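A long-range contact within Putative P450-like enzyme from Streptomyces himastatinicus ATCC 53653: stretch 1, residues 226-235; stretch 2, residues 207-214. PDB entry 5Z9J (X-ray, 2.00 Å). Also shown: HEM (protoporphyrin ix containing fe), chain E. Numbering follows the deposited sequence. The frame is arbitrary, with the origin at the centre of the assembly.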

# COMPACT_ATOMS: atom_id res chain seq x y z
N GLN A 226 -15.45 14.39 -1.91
CA GLN A 226 -14.13 14.61 -1.36
C GLN A 226 -13.87 13.73 -0.13
O GLN A 226 -12.81 13.10 -0.02
CB GLN A 226 -13.94 16.07 -1.01
CG GLN A 226 -13.88 16.95 -2.26
CD GLN A 226 -13.79 18.43 -1.94
OE1 GLN A 226 -14.65 18.99 -1.25
NE2 GLN A 226 -12.72 19.06 -2.42
N ILE A 227 -14.83 13.71 0.79
CA ILE A 227 -14.71 12.90 1.99
C ILE A 227 -14.66 11.41 1.65
O ILE A 227 -13.85 10.68 2.20
CB ILE A 227 -15.86 13.21 2.94
CG1 ILE A 227 -15.67 14.62 3.48
CG2 ILE A 227 -15.97 12.15 4.07
CD1 ILE A 227 -16.77 15.10 4.41
N SER A 228 -15.51 10.98 0.72
CA SER A 228 -15.53 9.58 0.31
C SER A 228 -14.20 9.17 -0.35
O SER A 228 -13.59 8.15 -0.02
CB SER A 228 -16.71 9.32 -0.64
OG SER A 228 -16.92 7.94 -0.86
N ASN A 229 -13.69 10.01 -1.24
CA ASN A 229 -12.45 9.66 -1.93
C ASN A 229 -11.24 9.69 -1.01
O ASN A 229 -10.33 8.89 -1.16
CB ASN A 229 -12.27 10.56 -3.14
CG ASN A 229 -13.34 10.32 -4.19
OD1 ASN A 229 -13.68 9.17 -4.50
ND2 ASN A 229 -13.89 11.40 -4.74
N ILE A 230 -11.25 10.56 0.00
CA ILE A 230 -10.18 10.53 0.98
C ILE A 230 -10.26 9.27 1.83
O ILE A 230 -9.27 8.55 1.95
CB ILE A 230 -10.21 11.78 1.87
CG1 ILE A 230 -9.76 13.01 1.04
CG2 ILE A 230 -9.30 11.61 3.10
CD1 ILE A 230 -10.09 14.35 1.71
N ALA A 231 -11.43 8.98 2.41
CA ALA A 231 -11.55 7.75 3.20
C ALA A 231 -11.24 6.49 2.36
O ALA A 231 -10.54 5.61 2.83
CB ALA A 231 -12.89 7.65 3.81
N ASN A 232 -11.70 6.44 1.11
CA ASN A 232 -11.48 5.25 0.32
C ASN A 232 -9.98 5.11 0.16
O ASN A 232 -9.47 4.02 0.20
CB ASN A 232 -11.99 5.37 -1.11
CG ASN A 232 -12.06 4.02 -1.85
OD1 ASN A 232 -11.43 3.02 -1.46
ND2 ASN A 232 -12.44 4.15 -3.13
N ARG A 233 -9.28 6.23 -0.05
CA ARG A 233 -7.84 6.20 -0.32
C ARG A 233 -7.09 5.72 0.93
O ARG A 233 -6.15 4.95 0.81
CB ARG A 233 -7.30 7.57 -0.79
CG ARG A 233 -5.75 7.58 -1.09
CD ARG A 233 -5.37 6.43 -2.03
NE ARG A 233 -5.99 6.54 -3.35
CZ ARG A 233 -6.11 5.55 -4.25
NH1 ARG A 233 -5.70 4.32 -3.98
NH2 ARG A 233 -6.66 5.79 -5.42
N LEU A 234 -7.53 6.13 2.12
CA LEU A 234 -6.91 5.64 3.35
C LEU A 234 -7.10 4.12 3.49
O LEU A 234 -6.13 3.38 3.68
CB LEU A 234 -7.46 6.39 4.57
CG LEU A 234 -6.98 7.84 4.48
CD1 LEU A 234 -7.57 8.71 5.50
CD2 LEU A 234 -5.42 7.88 4.55
N LEU A 235 -8.33 3.66 3.29
CA LEU A 235 -8.63 2.21 3.35
C LEU A 235 -7.79 1.44 2.36
O LEU A 235 -7.11 0.46 2.76
CB LEU A 235 -10.07 1.95 3.02
CG LEU A 235 -10.95 2.42 4.19
CD1 LEU A 235 -12.36 2.34 3.70
CD2 LEU A 235 -10.73 1.51 5.41
CHA HEM E . 1.30 6.74 -0.38
CHB HEM E . 3.22 2.41 0.35
CHC HEM E . 0.62 2.05 4.41
CHD HEM E . -1.96 5.88 3.19
C1A HEM E . 2.10 5.64 -0.58
C2A HEM E . 3.07 5.41 -1.64
C3A HEM E . 3.62 4.21 -1.43
C4A HEM E . 2.99 3.64 -0.23
CMA HEM E . 4.69 3.54 -2.31
CAA HEM E . 3.42 6.37 -2.80
CBA HEM E . 2.37 6.32 -3.91
CGA HEM E . 2.84 7.03 -5.18
O1A HEM E . 2.16 6.95 -6.24
O2A HEM E . 3.87 7.72 -5.19
C1B HEM E . 2.73 1.97 1.54
C2B HEM E . 3.21 0.81 2.25
C3B HEM E . 2.50 0.71 3.37
C4B HEM E . 1.53 1.80 3.39
CMB HEM E . 4.35 -0.07 1.71
CAB HEM E . 2.57 -0.33 4.50
CBB HEM E . 3.46 -1.31 4.54
C1C HEM E . -0.30 3.07 4.48
C2C HEM E . -1.28 3.32 5.57
C3C HEM E . -1.98 4.38 5.21
C4C HEM E . -1.50 4.80 3.91
CMC HEM E . -1.36 2.47 6.85
CAC HEM E . -3.15 5.14 5.88
CBC HEM E . -3.65 4.84 7.07
C1D HEM E . -1.35 6.42 2.11
C2D HEM E . -1.85 7.57 1.40
C3D HEM E . -0.82 7.84 0.32
C4D HEM E . 0.20 6.84 0.45
CMD HEM E . -3.15 8.36 1.67
CAD HEM E . -0.92 8.93 -0.75
CBD HEM E . -0.21 10.19 -0.31
CGD HEM E . -0.16 11.15 -1.48
O1D HEM E . -0.43 10.74 -2.64
O2D HEM E . 0.18 12.34 -1.27
NA HEM E . 2.10 4.54 0.24
NB HEM E . 1.69 2.54 2.26
NC HEM E . -0.51 3.99 3.52
ND HEM E . -0.12 6.03 1.55
FE HEM E . 0.85 4.39 1.97
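Stretch 2 207-214: DLISQLVH

Stretch 2 packs against stretch 1 as a second helix running the other way. Stretch 1 is helical from end to end, part of a longer helix that begins before Q226 and continues past L235. Stretch 2 enters from the extended residue D207 (phi/psi -144/175), which leads into a helix capped by D207 itself. The N-to-C directions of the two helices make an angle of 147°, so they are roughly antiparallel but clearly splayed, and their axes come no closer than 10.9 Å. In register, I227 lies opposite L212, with 7.0 Å between I227 CA and L212 CA. Because the chain directions oppose, the later residues of stretch 1 meet the earlier ones of stretch 2: L234 faces L208, whereas I227 reaches the neighbourhood of L212 and V213.

The backbone hydrogen bonds stay within each helix. In stretch 1 the i to i+4 ladder is regular, from I230 N to Q226 O at 3.0 Å through L235 N to A231 O at 3.0 Å. Stretch 2 repeats the pattern with L212 N to L208 O at 2.9 Å and V213 N to I209 O at 3.0 Å, while the bond from Q211 N to D207 O, at 3.5 Å, is weak. Its first turn is secured by D207 at the N-cap, where OD1 of D207 accepts a hydrogen bond from S210 N at 2.8 Å and so satisfies an amide that has no earlier helical carbonyl to pair with. Further along, H214 ND1 donates to S210 O at 2.9 Å, although the H214 side chain is poorly ordered.

Between the helices the contact is made by apolar side chains, and no hydrogen bond crosses it. I227, I230 and L234 recur at intervals of three and four residues, which places them on one face of their helix with their CA-to-CB bonds toward stretch 2. L208 and L212, one turn apart, point toward stretch 1 in return. The closest approach is between L234 CD1 and L208 CD2, at 3.6 Å. In the middle, I230 CG2 lies 4.1 Å from L212 CD1. I227 gives up the most surface in stretch 1: its CG2 is 4.2 Å from I209 CD1, and its CD1 is 4.3 Å from V213 CG1 and 4.4 Å from the backbone L212 O. The CA-to-CB bond of I209 is directed sideways, but an m, m rotamer brings the end of its side chain nearer to the partner helix. The two stretches together bury 288 Å², a modest area consistent with the wide axial separation.

The heme is approached by stretch 1 through L234 and R233. L234 CD2 lies 3.7 Å from HEM CMD, so this leucine touches stretch 2 with one methyl and the cofactor with the other; R233 CG is 3.9 Å from the same HEM CMD.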

# COMPACT_ATOMS: atom_id res chain seq x y z
N ASP A 207 -12.51 10.93 16.04
CA ASP A 207 -12.12 10.22 14.83
C ASP A 207 -11.79 11.16 13.69
O ASP A 207 -11.98 12.37 13.79
CB ASP A 207 -13.24 9.28 14.42
CG ASP A 207 -14.56 10.00 14.29
OD1 ASP A 207 -14.59 11.12 13.73
OD2 ASP A 207 -15.59 9.47 14.74
N LEU A 208 -11.33 10.58 12.60
CA LEU A 208 -10.86 11.33 11.44
C LEU A 208 -12.00 12.01 10.65
O LEU A 208 -11.82 13.10 10.10
CB LEU A 208 -10.07 10.40 10.55
CG LEU A 208 -9.09 11.17 9.68
CD1 LEU A 208 -7.95 11.59 10.56
CD2 LEU A 208 -8.61 10.28 8.56
N ILE A 209 -13.15 11.34 10.57
CA ILE A 209 -14.34 11.88 9.89
C ILE A 209 -14.80 13.17 10.55
O ILE A 209 -15.19 14.14 9.87
CB ILE A 209 -15.51 10.87 9.89
CG1 ILE A 209 -15.15 9.68 9.01
CG2 ILE A 209 -16.81 11.53 9.40
CD1 ILE A 209 -14.92 10.06 7.56
N SER A 210 -14.78 13.18 11.88
CA SER A 210 -15.16 14.35 12.64
C SER A 210 -14.27 15.51 12.29
O SER A 210 -14.72 16.66 12.24
CB SER A 210 -15.08 14.08 14.13
OG SER A 210 -14.81 15.28 14.81
N GLN A 211 -13.01 15.21 12.03
CA GLN A 211 -12.05 16.23 11.66
C GLN A 211 -12.30 16.70 10.23
O GLN A 211 -12.21 17.89 9.93
CB GLN A 211 -10.63 15.67 11.77
CG GLN A 211 -10.12 15.40 13.18
CD GLN A 211 -9.91 16.66 13.99
OE1 GLN A 211 -8.96 17.41 13.75
NE2 GLN A 211 -10.80 16.92 14.94
N LEU A 212 -12.67 15.76 9.35
CA LEU A 212 -12.92 16.08 7.94
C LEU A 212 -14.15 16.97 7.64
O LEU A 212 -14.12 17.80 6.72
CB LEU A 212 -13.02 14.79 7.13
CG LEU A 212 -11.71 14.01 6.92
CD1 LEU A 212 -11.92 12.72 6.11
CD2 LEU A 212 -10.62 14.88 6.33
N VAL A 213 -15.24 16.78 8.39
CA VAL A 213 -16.46 17.55 8.16
C VAL A 213 -16.24 19.03 8.44
O VAL A 213 -16.97 19.87 7.91
CB VAL A 213 -17.64 17.02 8.98
CG1 VAL A 213 -17.95 15.59 8.55
CG2 VAL A 213 -17.36 17.11 10.47
N HIS A 214 -15.30 19.35 9.32
CA HIS A 214 -15.00 20.76 9.60
C HIS A 214 -13.94 21.34 8.65
O HIS A 214 -13.89 22.55 8.45
CB HIS A 214 -14.56 20.96 11.05
CG HIS A 214 -15.61 20.61 12.05
ND1 HIS A 214 -15.59 19.42 12.76
CD2 HIS A 214 -16.73 21.26 12.44
CE1 HIS A 214 -16.64 19.37 13.57
NE2 HIS A 214 -17.35 20.47 13.39